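Local coordinates for protein alpha-1,4-endofucoidanase (Mariniflexile fucanivorans, PDB 6DLH) that hydrolyses internal alpha-1,4 linkages of fucoidan as a retaining glycoside hydrolase of family 107, its catalytic domain being followed by immunoglobulin-like domains, at residues 546-551 with 575-580; 82-87 with 131-136. All coordinates share one frame; numbering follows the deposited sequence.

Contact 1: 546-551 with 575-580; sequences KDYGSL and DWLVLT
Tyr-548 and Trp-576 meet as an offset edge-to-face pair in the interior of a bacterial Ig-like domain. The two segments carry the outer strands of one three-stranded sheet, with strand 586-590 between them, so they face each other without pairing. The ring planes stand at 86°, and the Tyr-548 and Trp-576 six-membered ring centroids are 5.7 Å apart. Trp-576 presents its benzo edge: CZ3 lies 3.8 Å from Tyr-548 CB, while CH2 sits over one face of the tyrosine ring, displaced toward the rim. Tyr-548 points toward 575-580, and with its CG anti to the backbone N (chi1 -178°) one face of the phenol is turned to the indole edge. Leu-577 adds a third apolar group: its CD1 approaches Tyr-548 CD2 obliquely at 4.1 Å, and its CB lies over one face of the neighbouring Trp-576 ring. Ile-620 of the facing sheet touches all three residues, and Ala-542 touches both aromatic side chains. Beyond this cluster the strands keep a near-constant spacing, with no side chain touching across. Asp-547, Gly-549, Val-578 and Thr-580 are exposed and take no part, so the joint rests on three buried residues, with 107 Å² buried in all, both sides summed. The bonding here is dispersion and aromatic electrostatics, while the polar ends of both rings are satisfied by the four-stranded sheet, Tyr-548 OH by Ala-540 O and Trp-576 NE1 by Asn-601 OD1. The aromatic pair thus bridges to the facing sheet, and the two hydrogen bonds probably limit ring rotation.

Contact 2: 82-87 with 131-136; sequences QLPLTS and LSWLKA
Strand 82-84 and helix 131-136 run almost antiparallel, at 170° with their axes 10.2 Å apart, and Leu-83 and Trp-133 form the closest backbone pair. The arrangement belongs to a beta-alpha-beta unit of the catalytic domain, in which helix 129-139 lies in the connection from strand 80-84 to its parallel neighbour 143-149. Leu-83 points from the strand toward the helix and divides its two methyls: CD1 packs 3.9 Å from Trp-133 CB and also reaches Leu-134 CD2 at 4.1 Å, while CD2 comes within 4.0 Å of Trp-133 CE3. With CG anti to the carbonyl carbon (chi1 -45°), the indole leans from the helix so that its six-membered end reaches Pro-84, the two side chains crossing at about a right angle. All four touching side chains are buried, and 181 Å² is buried in all, both sides summed. Further layers close round them: Leu-134 also rests on Thr-144 of the next strand and on Tyr-216 of helix 198-216, and Trp-133 makes an edge-to-face contact with Trp-50. Trp-133 NE1 is hydrogen-bonded to Ile-63 O, and at the far end of the same indole CZ3 lies 4.0 Å from Pro-84 CG.

Overall arrangement
The two contacts follow one another along the chain and belong to different domains: contact 2 packs a helix on a strand of the parallel sheet of the catalytic domain, contact 1 lies in the core of an Ig-like domain. Their centres are about 25 Å apart and their nearest atoms about 9 Å, without touching. The Ig-like domain nevertheless touches the catalytic domain nearby: Leu-551 of contact 1 packs on Asp-127, just before the helix of contact 2, and Lys-546 makes a weak, long ion pair with Asp-115. Both contacts lie away from the calcium sites; the side chain of Trp-133 is about 13 Å from a bound sodium ion.

Contact 1: 546-551 with 575-580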
loop_
_atom_site.group_PDB
_atom_site.type_symbol
_atom_site.label_atom_id
_atom_site.label_comp_id
_atom_site.label_asym_id
_atom_site.label_seq_id
_atom_site.Cartn_x
_atom_site.Cartn_y
_atom_site.Cartn_z
ATOM N N LYS A 546 -8.725 -22.729 7.388
ATOM C CA LYS A 546 -7.780 -21.637 7.222
ATOM C C LYS A 546 -8.168 -20.860 5.971
ATOM O O LYS A 546 -8.454 -21.455 4.935
ATOM C CB LYS A 546 -6.344 -22.165 7.135
ATOM C CG LYS A 546 -5.262 -21.093 7.141
ATOM C CD LYS A 546 -3.855 -21.646 7.075
ATOM C CE LYS A 546 -2.792 -20.568 7.124
ATOM N NZ LYS A 546 -2.846 -19.683 5.932
ATOM N N ASP A 547 -8.182 -19.528 6.084
ATOM C CA ASP A 547 -8.570 -18.666 4.980
ATOM C C ASP A 547 -7.566 -18.815 3.840
ATOM O O ASP A 547 -6.360 -18.722 4.050
ATOM C CB ASP A 547 -8.740 -17.221 5.448
ATOM C CG ASP A 547 -9.946 -17.045 6.353
ATOM O OD1 ASP A 547 -11.076 -17.109 5.828
ATOM O OD2 ASP A 547 -9.747 -16.873 7.575
ATOM N N TYR A 548 -8.086 -19.066 2.634
ATOM C CA TYR A 548 -7.249 -19.292 1.470
ATOM C C TYR A 548 -6.914 -17.945 0.837
ATOM O O TYR A 548 -7.696 -17.004 0.931
ATOM C CB TYR A 548 -7.940 -20.245 0.487
ATOM C CG TYR A 548 -7.128 -20.583 -0.739
ATOM C CD1 TYR A 548 -6.037 -21.435 -0.660
ATOM C CD2 TYR A 548 -7.435 -20.031 -1.974
ATOM C CE1 TYR A 548 -5.282 -21.749 -1.779
ATOM C CE2 TYR A 548 -6.685 -20.327 -3.102
ATOM C CZ TYR A 548 -5.606 -21.189 -3.003
ATOM O OH TYR A 548 -4.858 -21.485 -4.107
ATOM N N GLY A 549 -5.745 -17.867 0.199
ATOM C CA GLY A 549 -5.340 -16.647 -0.479
ATOM C C GLY A 549 -4.543 -16.949 -1.742
ATOM O O GLY A 549 -3.446 -17.499 -1.663
ATOM N N SER A 550 -5.119 -16.591 -2.898
ATOM C CA SER A 550 -4.418 -16.683 -4.169
ATOM C C SER A 550 -4.926 -15.606 -5.128
ATOM O O SER A 550 -6.072 -15.172 -5.031
ATOM C CB SER A 550 -4.538 -18.067 -4.759
ATOM O OG SER A 550 -3.534 -18.288 -5.739
ATOM N N LEU A 551 -4.062 -15.198 -6.061
ATOM C CA LEU A 551 -4.362 -14.106 -6.972
ATOM C C LEU A 551 -4.403 -14.602 -8.414
ATOM O O LEU A 551 -3.671 -15.512 -8.796
ATOM C CB LEU A 551 -3.297 -13.016 -6.811
ATOM C CG LEU A 551 -3.242 -12.353 -5.434
ATOM C CD1 LEU A 551 -2.028 -11.446 -5.316
ATOM C CD2 LEU A 551 -4.523 -11.576 -5.158
ATOM N N ASP A 575 -18.139 -25.249 -3.238
ATOM C CA ASP A 575 -18.721 -23.956 -2.903
ATOM C C ASP A 575 -17.713 -23.050 -2.193
ATOM O O ASP A 575 -17.798 -21.831 -2.322
ATOM C CB ASP A 575 -19.989 -24.109 -2.054
ATOM C CG ASP A 575 -21.117 -24.869 -2.734
ATOM O OD1 ASP A 575 -21.692 -24.329 -3.705
ATOM O OD2 ASP A 575 -21.420 -25.994 -2.281
ATOM N N TRP A 576 -16.769 -23.648 -1.451
ATOM C CA TRP A 576 -15.923 -22.931 -0.505
ATOM C C TRP A 576 -15.093 -21.832 -1.170
ATOM O O TRP A 576 -14.833 -20.804 -0.551
ATOM C CB TRP A 576 -15.046 -23.887 0.311
ATOM C CG TRP A 576 -13.921 -24.516 -0.457
ATOM C CD1 TRP A 576 -13.913 -25.758 -1.020
ATOM C CD2 TRP A 576 -12.626 -23.948 -0.729
ATOM N NE1 TRP A 576 -12.709 -26.001 -1.625
ATOM C CE2 TRP A 576 -11.899 -24.911 -1.466
ATOM C CE3 TRP A 576 -12.006 -22.727 -0.429
ATOM C CZ2 TRP A 576 -10.593 -24.687 -1.904
ATOM C CZ3 TRP A 576 -10.719 -22.502 -0.869
ATOM C CH2 TRP A 576 -10.021 -23.472 -1.591
ATOM N N LEU A 577 -14.655 -22.060 -2.411
ATOM C CA LEU A 577 -13.804 -21.103 -3.100
ATOM C C LEU A 577 -14.615 -19.860 -3.469
ATOM O O LEU A 577 -15.673 -19.958 -4.089
ATOM C CB LEU A 577 -13.162 -21.768 -4.324
ATOM C CG LEU A 577 -12.078 -20.952 -5.034
ATOM C CD1 LEU A 577 -10.840 -20.786 -4.162
ATOM C CD2 LEU A 577 -11.710 -21.576 -6.373
ATOM N N VAL A 578 -14.106 -18.693 -3.059
ATOM C CA VAL A 578 -14.739 -17.413 -3.327
ATOM C C VAL A 578 -13.853 -16.641 -4.302
ATOM O O VAL A 578 -12.633 -16.654 -4.173
ATOM C CB VAL A 578 -14.953 -16.628 -2.015
ATOM C CG1 VAL A 578 -15.398 -15.189 -2.247
ATOM C CG2 VAL A 578 -15.915 -17.343 -1.074
ATOM N N LEU A 579 -14.483 -15.982 -5.278
ATOM C CA LEU A 579 -13.802 -15.097 -6.208
ATOM C C LEU A 579 -14.313 -13.671 -6.001
ATOM O O LEU A 579 -15.520 -13.449 -5.907
ATOM C CB LEU A 579 -14.075 -15.570 -7.642
ATOM C CG LEU A 579 -13.643 -14.609 -8.753
ATOM C CD1 LEU A 579 -12.137 -14.655 -8.968
ATOM C CD2 LEU A 579 -14.375 -14.904 -10.058
ATOM N N THR A 580 -13.382 -12.710 -5.932
ATOM C CA THR A 580 -13.730 -11.299 -5.885
ATOM C C THR A 580 -12.725 -10.513 -6.726
ATOM O O THR A 580 -11.570 -10.908 -6.864
ATOM C CB THR A 580 -13.853 -10.785 -4.441
ATOM O OG1 THR A 580 -12.679 -11.153 -3.720
ATOM C CG2 THR A 580 -15.056 -11.329 -3.698
#

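Contact 2: 82-87 with 131-136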
loop_
_atom_site.group_PDB
_atom_site.type_symbol
_atom_site.label_atom_id
_atom_site.label_comp_id
_atom_site.label_asym_id
_atom_site.label_seq_id
_atom_site.Cartn_x
_atom_site.Cartn_y
_atom_site.Cartn_z
ATOM N N GLN A 82 1.054 10.210 -1.961
ATOM C CA GLN A 82 2.139 9.588 -1.219
ATOM C C GLN A 82 1.768 8.146 -0.878
ATOM O O GLN A 82 0.672 7.886 -0.383
ATOM C CB GLN A 82 2.487 10.385 0.045
ATOM C CG GLN A 82 3.602 9.751 0.876
ATOM C CD GLN A 82 3.972 10.511 2.130
ATOM O OE1 GLN A 82 4.040 9.941 3.217
ATOM N NE2 GLN A 82 4.215 11.807 1.994
ATOM N N LEU A 83 2.705 7.230 -1.160
ATOM C CA LEU A 83 2.568 5.807 -0.894
ATOM C C LEU A 83 3.692 5.366 0.038
ATOM O O LEU A 83 4.782 5.932 0.015
ATOM C CB LEU A 83 2.688 5.033 -2.210
ATOM C CG LEU A 83 1.680 5.379 -3.300
ATOM C CD1 LEU A 83 2.142 4.794 -4.634
ATOM C CD2 LEU A 83 0.291 4.870 -2.932
ATOM N N PRO A 84 3.495 4.322 0.867
ATOM C CA PRO A 84 4.613 3.750 1.614
ATOM C C PRO A 84 5.497 2.988 0.633
ATOM O O PRO A 84 4.991 2.462 -0.360
ATOM C CB PRO A 84 3.922 2.747 2.544
ATOM C CG PRO A 84 2.659 2.362 1.800
ATOM C CD PRO A 84 2.219 3.633 1.110
ATOM N N LEU A 85 6.816 3.009 0.883
ATOM C CA LEU A 85 7.657 1.858 0.585
ATOM C C LEU A 85 7.826 1.074 1.883
ATOM O O LEU A 85 7.699 -0.147 1.880
ATOM C CB LEU A 85 9.010 2.272 -0.001
ATOM C CG LEU A 85 10.082 1.175 -0.039
ATOM C CD1 LEU A 85 9.582 -0.090 -0.739
ATOM C CD2 LEU A 85 11.358 1.668 -0.713
ATOM N N THR A 86 8.087 1.800 2.984
ATOM C CA THR A 86 8.040 1.236 4.326
ATOM C C THR A 86 6.955 1.945 5.124
ATOM O O THR A 86 6.486 3.005 4.720
ATOM C CB THR A 86 9.379 1.364 5.070
ATOM O OG1 THR A 86 9.382 2.553 5.865
ATOM C CG2 THR A 86 10.584 1.331 4.152
ATOM N N SER A 87 6.579 1.346 6.258
ATOM C CA SER A 87 5.680 1.965 7.214
ATOM C C SER A 87 6.490 2.754 8.245
ATOM O O SER A 87 7.713 2.651 8.279
ATOM C CB SER A 87 4.783 0.935 7.834
ATOM O OG SER A 87 4.002 0.286 6.832
ATOM N N LEU A 131 4.111 -1.615 -7.419
ATOM C CA LEU A 131 4.126 -1.412 -8.861
ATOM C C LEU A 131 2.700 -1.225 -9.369
ATOM O O LEU A 131 2.459 -0.441 -10.291
ATOM C CB LEU A 131 4.792 -2.605 -9.559
ATOM C CG LEU A 131 4.850 -2.527 -11.088
ATOM C CD1 LEU A 131 5.588 -1.282 -11.559
ATOM C CD2 LEU A 131 5.485 -3.780 -11.685
ATOM N N SER A 132 1.769 -1.969 -8.765
ATOM C CA SER A 132 0.360 -1.832 -9.087
ATOM C C SER A 132 -0.088 -0.382 -8.862
ATOM O O SER A 132 -0.570 0.281 -9.790
ATOM C CB SER A 132 -0.453 -2.821 -8.292
ATOM O OG SER A 132 -1.817 -2.759 -8.664
ATOM N N TRP A 133 0.121 0.107 -7.630
ATOM C CA TRP A 133 -0.303 1.438 -7.220
ATOM C C TRP A 133 0.366 2.493 -8.098
ATOM O O TRP A 133 -0.292 3.428 -8.568
ATOM C CB TRP A 133 -0.004 1.679 -5.736
ATOM C CG TRP A 133 -0.368 0.566 -4.799
ATOM C CD1 TRP A 133 -1.329 -0.389 -4.968
ATOM C CD2 TRP A 133 0.205 0.325 -3.501
ATOM N NE1 TRP A 133 -1.372 -1.222 -3.880
ATOM C CE2 TRP A 133 -0.440 -0.808 -2.964
ATOM C CE3 TRP A 133 1.205 0.951 -2.745
ATOM C CZ2 TRP A 133 -0.119 -1.319 -1.707
ATOM C CZ3 TRP A 133 1.528 0.440 -1.507
ATOM C CH2 TRP A 133 0.876 -0.684 -0.998
ATOM N N LEU A 134 1.670 2.311 -8.351
ATOM C CA LEU A 134 2.447 3.258 -9.138
ATOM C C LEU A 134 1.845 3.419 -10.537
ATOM O O LEU A 134 1.737 4.539 -11.037
ATOM C CB LEU A 134 3.908 2.788 -9.208
ATOM C CG LEU A 134 4.757 2.952 -7.942
ATOM C CD1 LEU A 134 6.121 2.292 -8.132
ATOM C CD2 LEU A 134 4.936 4.423 -7.569
ATOM N N LYS A 135 1.447 2.302 -11.162
ATOM C CA LYS A 135 0.946 2.322 -12.532
ATOM C C LYS A 135 -0.484 2.857 -12.579
ATOM O O LYS A 135 -0.841 3.591 -13.496
ATOM C CB LYS A 135 1.079 0.949 -13.208
ATOM C CG LYS A 135 2.495 0.590 -13.644
ATOM C CD LYS A 135 2.665 -0.845 -14.107
ATOM C CE LYS A 135 2.366 -1.016 -15.582
ATOM N NZ LYS A 135 2.915 -2.291 -16.102
ATOM N N ALA A 136 -1.289 2.497 -11.579
ATOM C CA ALA A 136 -2.646 3.012 -11.455
ATOM C C ALA A 136 -2.634 4.534 -11.287
ATOM O O ALA A 136 -3.478 5.234 -11.849
ATOM C CB ALA A 136 -3.356 2.318 -10.315
#